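Local coordinates for laccase (Botrytis aclada, PDB 3SQR), which oxidises phenolic substrates such as hydroquinones at a mononuclear copper site and reduces dioxygen to water at a trinuclear copper cluster, probably in lignin breakdown, at residues T56-V61 and G469-I474; S77-D82 and G93-P98; V142-I147 and D151-K156. All coordinates share one frame; numbering follows the deposited sequence.

Interaction 1 (T56-V61 and G469-I474); sequences TNWYDV and GHDFFI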
loop_
_atom_site.group_PDB
_atom_site.type_symbol
_atom_site.label_atom_id
_atom_site.label_comp_id
_atom_site.label_asym_id
_atom_site.label_seq_id
_atom_site.Cartn_x
_atom_site.Cartn_y
_atom_site.Cartn_z
ATOM N N THR A 56 12.341 4.367 20.763
ATOM C CA THR A 56 13.289 5.005 19.892
ATOM C C THR A 56 12.601 5.815 18.809
ATOM O O THR A 56 11.654 5.322 18.178
ATOM C CB THR A 56 14.228 3.974 19.267
ATOM O OG1 THR A 56 14.875 3.234 20.319
ATOM C CG2 THR A 56 15.262 4.645 18.325
ATOM N N ASN A 57 13.054 7.052 18.583
ATOM C CA ASN A 57 12.506 7.834 17.500
ATOM C C ASN A 57 13.166 7.404 16.201
ATOM O O ASN A 57 14.223 7.863 15.853
ATOM C CB ASN A 57 12.659 9.345 17.725
ATOM C CG ASN A 57 11.941 10.157 16.649
ATOM O OD1 ASN A 57 11.873 9.716 15.530
ATOM N ND2 ASN A 57 11.466 11.359 16.964
ATOM N N TRP A 58 12.504 6.491 15.472
ATOM C CA TRP A 58 13.054 5.960 14.245
ATOM C C TRP A 58 13.090 6.913 13.075
ATOM O O TRP A 58 13.707 6.592 12.082
ATOM C CB TRP A 58 12.350 4.659 13.841
ATOM C CG TRP A 58 10.943 4.903 13.368
ATOM C CD1 TRP A 58 10.551 5.090 12.087
ATOM C CD2 TRP A 58 9.752 4.936 14.165
ATOM N NE1 TRP A 58 9.194 5.273 12.020
ATOM C CE2 TRP A 58 8.671 5.146 13.283
ATOM C CE3 TRP A 58 9.491 4.795 15.534
ATOM C CZ2 TRP A 58 7.360 5.263 13.723
ATOM C CZ3 TRP A 58 8.178 4.908 15.971
ATOM C CH2 TRP A 58 7.130 5.130 15.057
ATOM N N TYR A 59 12.444 8.087 13.205
ATOM C CA TYR A 59 12.603 9.121 12.217
ATOM C C TYR A 59 13.982 9.759 12.345
ATOM O O TYR A 59 14.409 10.396 11.380
ATOM C CB TYR A 59 11.524 10.222 12.325
ATOM C CG TYR A 59 10.120 9.668 12.194
ATOM C CD1 TYR A 59 9.589 9.405 10.955
ATOM C CD2 TYR A 59 9.379 9.338 13.338
ATOM C CE1 TYR A 59 8.307 8.847 10.816
ATOM C CE2 TYR A 59 8.143 8.799 13.239
ATOM C CZ TYR A 59 7.596 8.539 11.979
ATOM O OH TYR A 59 6.335 7.947 11.956
ATOM N N ASP A 60 14.546 9.717 13.547
ATOM C CA ASP A 60 15.780 10.411 13.853
ATOM C C ASP A 60 16.960 9.503 14.072
ATOM O O ASP A 60 18.082 9.955 13.905
ATOM C CB ASP A 60 15.584 11.270 15.108
ATOM C CG ASP A 60 14.579 12.405 14.910
ATOM O OD1 ASP A 60 14.236 12.778 13.749
ATOM O OD2 ASP A 60 14.128 12.934 15.955
ATOM N N VAL A 61 16.725 8.254 14.507
ATOM C CA VAL A 61 17.763 7.300 14.976
ATOM C C VAL A 61 17.562 5.989 14.217
ATOM O O VAL A 61 16.418 5.572 14.079
ATOM C CB VAL A 61 17.585 7.063 16.501
ATOM C CG1 VAL A 61 18.482 5.948 17.031
ATOM C CG2 VAL A 61 17.892 8.380 17.273
ATOM N N GLY A 469 7.360 9.001 0.617
ATOM C CA GLY A 469 8.476 9.724 1.295
ATOM C C GLY A 469 8.252 10.219 2.708
ATOM O O GLY A 469 9.141 10.763 3.327
ATOM N N HIS A 470 7.083 9.966 3.275
ATOM C CA HIS A 470 6.692 10.459 4.577
ATOM C C HIS A 470 5.657 9.597 5.218
ATOM O O HIS A 470 4.719 9.153 4.541
ATOM C CB HIS A 470 6.025 11.838 4.541
ATOM C CG HIS A 470 6.869 12.885 3.920
ATOM N ND1 HIS A 470 7.647 13.716 4.673
ATOM C CD2 HIS A 470 7.104 13.214 2.620
ATOM C CE1 HIS A 470 8.302 14.541 3.882
ATOM N NE2 HIS A 470 8.001 14.259 2.633
ATOM N N ASP A 471 5.766 9.489 6.529
ATOM C CA ASP A 471 4.567 9.230 7.319
ATOM C C ASP A 471 3.866 10.547 7.552
ATOM O O ASP A 471 4.532 11.549 7.811
ATOM C CB ASP A 471 4.856 8.680 8.680
ATOM C CG ASP A 471 5.336 7.239 8.661
ATOM O OD1 ASP A 471 5.162 6.526 7.681
ATOM O OD2 ASP A 471 5.841 6.841 9.679
ATOM N N PHE A 472 2.549 10.560 7.420
ATOM C CA PHE A 472 1.792 11.780 7.705
ATOM C C PHE A 472 1.030 11.668 8.994
ATOM O O PHE A 472 0.845 10.563 9.513
ATOM C CB PHE A 472 0.903 12.175 6.555
ATOM C CG PHE A 472 -0.061 11.114 6.127
ATOM C CD1 PHE A 472 -1.046 10.645 6.981
ATOM C CD2 PHE A 472 0.030 10.582 4.871
ATOM C CE1 PHE A 472 -1.909 9.659 6.541
ATOM C CE2 PHE A 472 -0.862 9.617 4.419
ATOM C CZ PHE A 472 -1.795 9.155 5.244
ATOM N N PHE A 473 0.568 12.822 9.468
ATOM C CA PHE A 473 -0.220 12.901 10.689
ATOM C C PHE A 473 -1.626 13.227 10.265
ATOM O O PHE A 473 -1.844 14.169 9.478
ATOM C CB PHE A 473 0.336 14.063 11.510
ATOM C CG PHE A 473 1.707 13.836 12.061
ATOM C CD1 PHE A 473 2.835 13.795 11.284
ATOM C CD2 PHE A 473 1.872 13.677 13.432
ATOM C CE1 PHE A 473 4.112 13.620 11.876
ATOM C CE2 PHE A 473 3.116 13.524 13.979
ATOM C CZ PHE A 473 4.198 13.470 13.232
ATOM N N ILE A 474 -2.583 12.419 10.700
ATOM C CA ILE A 474 -3.971 12.654 10.341
ATOM C C ILE A 474 -4.533 13.710 11.303
ATOM O O ILE A 474 -5.007 13.373 12.383
ATOM C CB ILE A 474 -4.759 11.401 10.414
ATOM C CG1 ILE A 474 -4.115 10.289 9.559
ATOM C CG2 ILE A 474 -6.209 11.690 10.005
ATOM C CD1 ILE A 474 -5.021 8.995 9.474
HETATM O O HOH W 1 7.331 4.627 9.888
#
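Y59 and D471 form a buried side-chain hydrogen bond that ties an N-terminal loop to the third cupredoxin domain of this multicopper oxidase. The loop 56-61 lies between strands 52-53 and 67-79. D471 stands just before strand 472-478 and a few residues past the copper ligands H466 and H468. Y59 OH donates a hydrogen bond to D471 OD2 at 2.6 Å, on the anti lone pair, turned away from OD1. Y59 CG lies beside the backbone N, anti to the carbonyl carbon (chi1 -58°), which carries the ring toward D471. The carboxylate lies at the edge of the tyrosine ring, and the two planes are nearly perpendicular, at 85°. Y59 OH is also hydrogen-bonded to R498 NE. A water adds a second link: it accepts from W58 NE1 at 2.9 Å and donates to D471 OD2 at 2.7 Å. D471 OD2 thus accepts from two donors, the hydroxyl of Y59 and the water that W58 holds. W58 and Y59 also lie against each other, with Y59 CE2 3.5 Å above the indole plane, offset toward the rim. An Asx turn shapes the backbone leading into Y59: N57 OD1 accepts from Y59 N at 2.9 Å.

Interaction 2 (S77-D82 and G93-P98); sequences STITPD and GTVPGP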
loop_
_atom_site.group_PDB
_atom_site.type_symbol
_atom_site.label_atom_id
_atom_site.label_comp_id
_atom_site.label_asym_id
_atom_site.label_seq_id
_atom_site.Cartn_x
_atom_site.Cartn_y
_atom_site.Cartn_z
ATOM N N SER A 77 3.526 -14.730 -16.017
ATOM C CA SER A 77 3.289 -16.026 -15.462
ATOM C C SER A 77 1.901 -16.569 -15.711
ATOM O O SER A 77 0.997 -15.884 -16.228
ATOM C CB SER A 77 3.483 -15.876 -13.938
ATOM O OG SER A 77 4.692 -15.204 -13.604
ATOM N N THR A 78 1.687 -17.814 -15.283
ATOM C CA THR A 78 0.421 -18.452 -15.276
ATOM C C THR A 78 0.279 -19.029 -13.890
ATOM O O THR A 78 1.179 -19.678 -13.419
ATOM C CB THR A 78 0.332 -19.542 -16.363
ATOM O OG1 THR A 78 0.655 -18.904 -17.600
ATOM C CG2 THR A 78 -1.010 -20.175 -16.355
ATOM N N ILE A 79 -0.820 -18.708 -13.230
ATOM C CA ILE A 79 -1.099 -19.258 -11.920
ATOM C C ILE A 79 -2.562 -19.690 -11.760
ATOM O O ILE A 79 -3.451 -19.247 -12.500
ATOM C CB ILE A 79 -0.680 -18.235 -10.864
ATOM C CG1 ILE A 79 -1.412 -16.923 -11.085
ATOM C CG2 ILE A 79 0.833 -17.981 -10.886
ATOM C CD1 ILE A 79 -1.378 -16.062 -9.750
ATOM N N THR A 80 -2.788 -20.510 -10.750
ATOM C CA THR A 80 -4.091 -20.961 -10.379
ATOM C C THR A 80 -4.294 -20.809 -8.895
ATOM O O THR A 80 -4.239 -21.774 -8.144
ATOM C CB THR A 80 -4.301 -22.452 -10.785
ATOM O OG1 THR A 80 -3.896 -22.601 -12.128
ATOM C CG2 THR A 80 -5.753 -22.843 -10.618
ATOM N N PRO A 81 -4.671 -19.581 -8.449
ATOM C CA PRO A 81 -4.713 -19.299 -7.003
ATOM C C PRO A 81 -5.965 -19.754 -6.349
ATOM O O PRO A 81 -5.976 -19.969 -5.144
ATOM C CB PRO A 81 -4.600 -17.773 -6.942
ATOM C CG PRO A 81 -5.056 -17.319 -8.322
ATOM C CD PRO A 81 -4.636 -18.354 -9.259
ATOM N N ASP A 82 -7.030 -19.898 -7.160
ATOM C CA ASP A 82 -8.388 -20.161 -6.676
ATOM C C ASP A 82 -9.131 -21.161 -7.544
ATOM O O ASP A 82 -10.355 -21.138 -7.568
ATOM C CB ASP A 82 -9.221 -18.868 -6.587
ATOM C CG ASP A 82 -9.427 -18.219 -7.928
ATOM O OD1 ASP A 82 -8.819 -18.655 -8.910
ATOM O OD2 ASP A 82 -10.148 -17.216 -8.057
ATOM N N GLY A 93 7.448 -15.598 -10.084
ATOM C CA GLY A 93 6.499 -16.635 -10.438
ATOM C C GLY A 93 5.500 -17.032 -9.378
ATOM O O GLY A 93 4.838 -18.033 -9.502
ATOM N N THR A 94 5.365 -16.238 -8.317
ATOM C CA THR A 94 4.392 -16.519 -7.295
ATOM C C THR A 94 3.587 -15.251 -6.995
ATOM O O THR A 94 4.081 -14.158 -7.200
ATOM C CB THR A 94 4.993 -16.969 -5.990
ATOM O OG1 THR A 94 5.894 -15.966 -5.456
ATOM C CG2 THR A 94 5.697 -18.358 -6.139
ATOM N N VAL A 95 2.350 -15.465 -6.550
ATOM C CA VAL A 95 1.510 -14.366 -6.000
ATOM C C VAL A 95 1.104 -14.815 -4.633
ATOM O O VAL A 95 0.456 -15.847 -4.514
ATOM C CB VAL A 95 0.300 -14.075 -6.847
ATOM C CG1 VAL A 95 -0.591 -13.003 -6.237
ATOM C CG2 VAL A 95 0.700 -13.684 -8.297
ATOM N N PRO A 96 1.489 -14.079 -3.605
ATOM C CA PRO A 96 2.420 -12.941 -3.542
ATOM C C PRO A 96 3.828 -13.286 -3.971
ATOM O O PRO A 96 4.214 -14.471 -3.937
ATOM C CB PRO A 96 2.437 -12.563 -2.059
ATOM C CG PRO A 96 1.398 -13.354 -1.405
ATOM C CD PRO A 96 1.093 -14.545 -2.270
ATOM N N GLY A 97 4.590 -12.272 -4.356
ATOM C CA GLY A 97 6.004 -12.422 -4.590
ATOM C C GLY A 97 6.766 -12.902 -3.389
ATOM O O GLY A 97 6.203 -13.002 -2.282
ATOM N N PRO A 98 8.081 -13.133 -3.579
ATOM C CA PRO A 98 8.955 -13.512 -2.455
ATOM C C PRO A 98 8.913 -12.515 -1.329
ATOM O O PRO A 98 8.799 -11.325 -1.536
ATOM C CB PRO A 98 10.369 -13.460 -3.059
ATOM C CG PRO A 98 10.229 -13.504 -4.477
ATOM C CD PRO A 98 8.819 -13.013 -4.830
#
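I79 meets V95 at a partly exposed edge of the first cupredoxin domain, where the end of a beta strand faces a loop. Segment 77-82 runs off the end of strand 67-79. Segment 93-98 belongs to the loop between strands 86-91 and 100-103, which lie in two different sheets. The loop therefore passes from one sheet of the domain to the other.

The tight part is one methyl pair. I79 CD1 reaches V95 CG2 at 3.5 Å, closer than usual for two carbons. The side chains cross at about a right angle, so the branch ends meet and the chains do not run alongside. CG1 of I79 sits between the backbone N and the carbonyl carbon (chi1 58°), and CD1 is carried on from there to the valine. V95 has CG1 anti to its N (chi1 177°), which leaves CG2 to face the isoleucine. W205 also touches I79, and F180 also touches V95, so aromatic residues of two further strands border this apolar pair.

Toward G93 the contact is looser. I79 CG2 is 4.2 Å from G93 O, and S77 OG is 3.9 Å from G93 CA. No hydrogen bond joins the two segments. The hydroxyl of S77 is bonded instead to T90 OG1 on the neighbouring strand 86-91. T78 and T94 point away from the contact and are exposed. Within its own loop T94 spans the cis peptide bond before P96. Its OG1 donates to P96 O at 2.7 Å, from a position tilted 24° out of the carbonyl plane.

Interaction 3 (V142-I147 and D151-K156); sequences VTQCPI and DTLTYK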
loop_
_atom_site.group_PDB
_atom_site.type_symbol
_atom_site.label_atom_id
_atom_site.label_comp_id
_atom_site.label_asym_id
_atom_site.label_seq_id
_atom_site.Cartn_x
_atom_site.Cartn_y
_atom_site.Cartn_z
ATOM N N VAL A 142 8.014 9.733 -11.866
ATOM C CA VAL A 142 8.369 10.651 -10.792
ATOM C C VAL A 142 9.807 10.455 -10.332
ATOM O O VAL A 142 10.620 11.406 -10.338
ATOM C CB VAL A 142 7.410 10.504 -9.597
ATOM C CG1 VAL A 142 7.919 11.394 -8.389
ATOM C CG2 VAL A 142 5.905 10.742 -9.997
ATOM N N THR A 143 10.171 9.231 -9.893
ATOM C CA THR A 143 11.531 8.985 -9.339
ATOM C C THR A 143 12.453 8.187 -10.243
ATOM O O THR A 143 13.645 8.006 -9.969
ATOM C CB THR A 143 11.450 8.296 -7.974
ATOM O OG1 THR A 143 10.877 7.022 -8.158
ATOM C CG2 THR A 143 10.612 9.107 -6.999
ATOM N N GLN A 144 11.904 7.719 -11.346
ATOM C CA GLN A 144 12.641 6.983 -12.354
ATOM C C GLN A 144 11.876 6.896 -13.656
ATOM O O GLN A 144 10.660 7.052 -13.711
ATOM C CB GLN A 144 12.898 5.537 -11.939
ATOM C CG GLN A 144 11.682 4.701 -11.713
ATOM C CD GLN A 144 12.048 3.266 -11.375
ATOM O OE1 GLN A 144 12.184 2.923 -10.186
ATOM N NE2 GLN A 144 12.262 2.444 -12.387
ATOM N N CYS A 145 12.595 6.555 -14.711
ATOM C CA CYS A 145 11.999 6.036 -15.899
ATOM C C CYS A 145 11.662 4.561 -15.585
ATOM O O CYS A 145 12.332 3.940 -14.753
ATOM C CB CYS A 145 12.959 6.043 -17.088
ATOM S SG CYS A 145 13.359 7.753 -17.643
ATOM N N PRO A 146 10.717 4.015 -16.329
ATOM C CA PRO A 146 10.459 2.620 -16.213
ATOM C C PRO A 146 11.675 1.793 -16.571
ATOM O O PRO A 146 12.534 2.183 -17.382
ATOM C CB PRO A 146 9.294 2.385 -17.143
ATOM C CG PRO A 146 8.670 3.739 -17.321
ATOM C CD PRO A 146 9.798 4.634 -17.296
ATOM N N ILE A 147 11.751 0.633 -15.946
ATOM C CA ILE A 147 12.734 -0.390 -16.302
ATOM C C ILE A 147 12.247 -1.087 -17.581
ATOM O O ILE A 147 11.152 -1.705 -17.630
ATOM C CB ILE A 147 12.871 -1.489 -15.219
ATOM C CG1 ILE A 147 13.155 -0.845 -13.855
ATOM C CG2 ILE A 147 14.011 -2.484 -15.608
ATOM C CD1 ILE A 147 12.983 -1.831 -12.604
ATOM N N ASP A 151 15.892 -5.077 -18.980
ATOM C CA ASP A 151 16.809 -4.326 -18.216
ATOM C C ASP A 151 16.662 -4.711 -16.709
ATOM O O ASP A 151 15.658 -5.311 -16.298
ATOM C CB ASP A 151 16.560 -2.852 -18.418
ATOM C CG ASP A 151 17.708 -2.002 -17.985
ATOM O OD1 ASP A 151 18.815 -2.534 -17.764
ATOM O OD2 ASP A 151 17.523 -0.755 -17.875
ATOM N N THR A 152 17.664 -4.314 -15.955
ATOM C CA THR A 152 17.758 -4.458 -14.517
ATOM C C THR A 152 18.010 -3.109 -13.853
ATOM O O THR A 152 18.839 -2.310 -14.331
ATOM C CB THR A 152 18.840 -5.482 -14.121
ATOM O OG1 THR A 152 18.498 -6.743 -14.723
ATOM C CG2 THR A 152 18.943 -5.602 -12.543
ATOM N N LEU A 153 17.324 -2.885 -12.720
ATOM C CA LEU A 153 17.585 -1.745 -11.900
ATOM C C LEU A 153 17.782 -2.281 -10.528
ATOM O O LEU A 153 16.916 -2.991 -10.072
ATOM C CB LEU A 153 16.411 -0.795 -11.875
ATOM C CG LEU A 153 16.589 0.433 -11.000
ATOM C CD1 LEU A 153 17.929 1.246 -11.183
ATOM C CD2 LEU A 153 15.320 1.310 -11.167
ATOM N N THR A 154 18.894 -1.880 -9.919
ATOM C CA THR A 154 19.202 -2.264 -8.517
ATOM C C THR A 154 18.763 -1.156 -7.570
ATOM O O THR A 154 19.345 -0.094 -7.504
ATOM C CB THR A 154 20.676 -2.595 -8.355
ATOM O OG1 THR A 154 20.998 -3.667 -9.265
ATOM C CG2 THR A 154 20.991 -3.023 -6.857
ATOM N N TYR A 155 17.750 -1.456 -6.772
ATOM C CA TYR A 155 17.271 -0.526 -5.780
ATOM C C TYR A 155 18.108 -0.702 -4.533
ATOM O O TYR A 155 18.412 -1.813 -4.139
ATOM C CB TYR A 155 15.803 -0.775 -5.494
ATOM C CG TYR A 155 14.853 -0.496 -6.664
ATOM C CD1 TYR A 155 14.641 -1.411 -7.705
ATOM C CD2 TYR A 155 14.172 0.689 -6.734
ATOM C CE1 TYR A 155 13.765 -1.166 -8.729
ATOM C CE2 TYR A 155 13.308 0.938 -7.727
ATOM C CZ TYR A 155 13.089 0.046 -8.746
ATOM O OH TYR A 155 12.167 0.344 -9.738
ATOM N N LYS A 156 18.517 0.415 -3.970
ATOM C CA LYS A 156 19.257 0.436 -2.740
ATOM C C LYS A 156 18.682 1.369 -1.760
ATOM O O LYS A 156 18.580 2.568 -2.044
ATOM C CB LYS A 156 20.729 0.811 -3.055
ATOM C CG LYS A 156 21.447 -0.232 -3.914
ATOM C CD LYS A 156 22.964 0.170 -4.066
ATOM C CE LYS A 156 23.755 -0.807 -4.954
ATOM N NZ LYS A 156 25.267 -0.767 -4.602
#
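Q144 and I147 pack against L153 and Y155 of strand 152-158, an outer strand of a sheet in the first cupredoxin domain. The polar centre is the bond from Y155 OH to Q144 OE1, 2.6 Å long. The hydroxyl oxygen lies in the carbonyl plane, on a lone pair of OE1, while the ring is turned 33° from the amide. Aliphatic groups pack around this bond. I147 CD1 lies 3.7 Å from L153 CB and approaches the edge of the Y155 ring, 4.0 Å from CE1. I147 CG2 rests 3.3 Å from the backbone O of D151. L153 CD2 comes beside the amide of Q144, 3.5 Å from NE2.

Q144 CG sits between the backbone N and the carbonyl carbon (chi1 61°), and the extended chain from there brings the amide to Y155. Q144 NE2 donates to C145 O at 2.8 Å, with an N-H...O angle of 156°. Y155 OH has a second partner in I123 N, and W125 meets the tyrosine ring edge-to-face. Between them in sequence lies H124, a probable ligand of the type 2 copper. Further out, the C145-C561 disulfide joins the loop to the C-terminal helix 551-567, and D151 OD2 bonds to N563 ND2 of that helix.

In the fold
From the N terminus, the chain first passes loop 56-61, whose partner 469-474 comes only some 400 residues later. Interaction 1 therefore closes a very long loop, joining the N-terminal region to the third domain. Interactions 2 and 3 are both nested inside it. They follow in series: 77-82 with 93-98 closes before 142-147 with 151-156 opens, and each closes a short local loop. Both reach the same four-stranded sheet, at strands 67-79 and 152-158, with centres about 23 Å apart. Interactions 1 and 2 lie on opposite sides of the chain's centre. Interaction 3 comes nearer to interaction 1, with nearest atoms about 8 Å apart, but does not touch it.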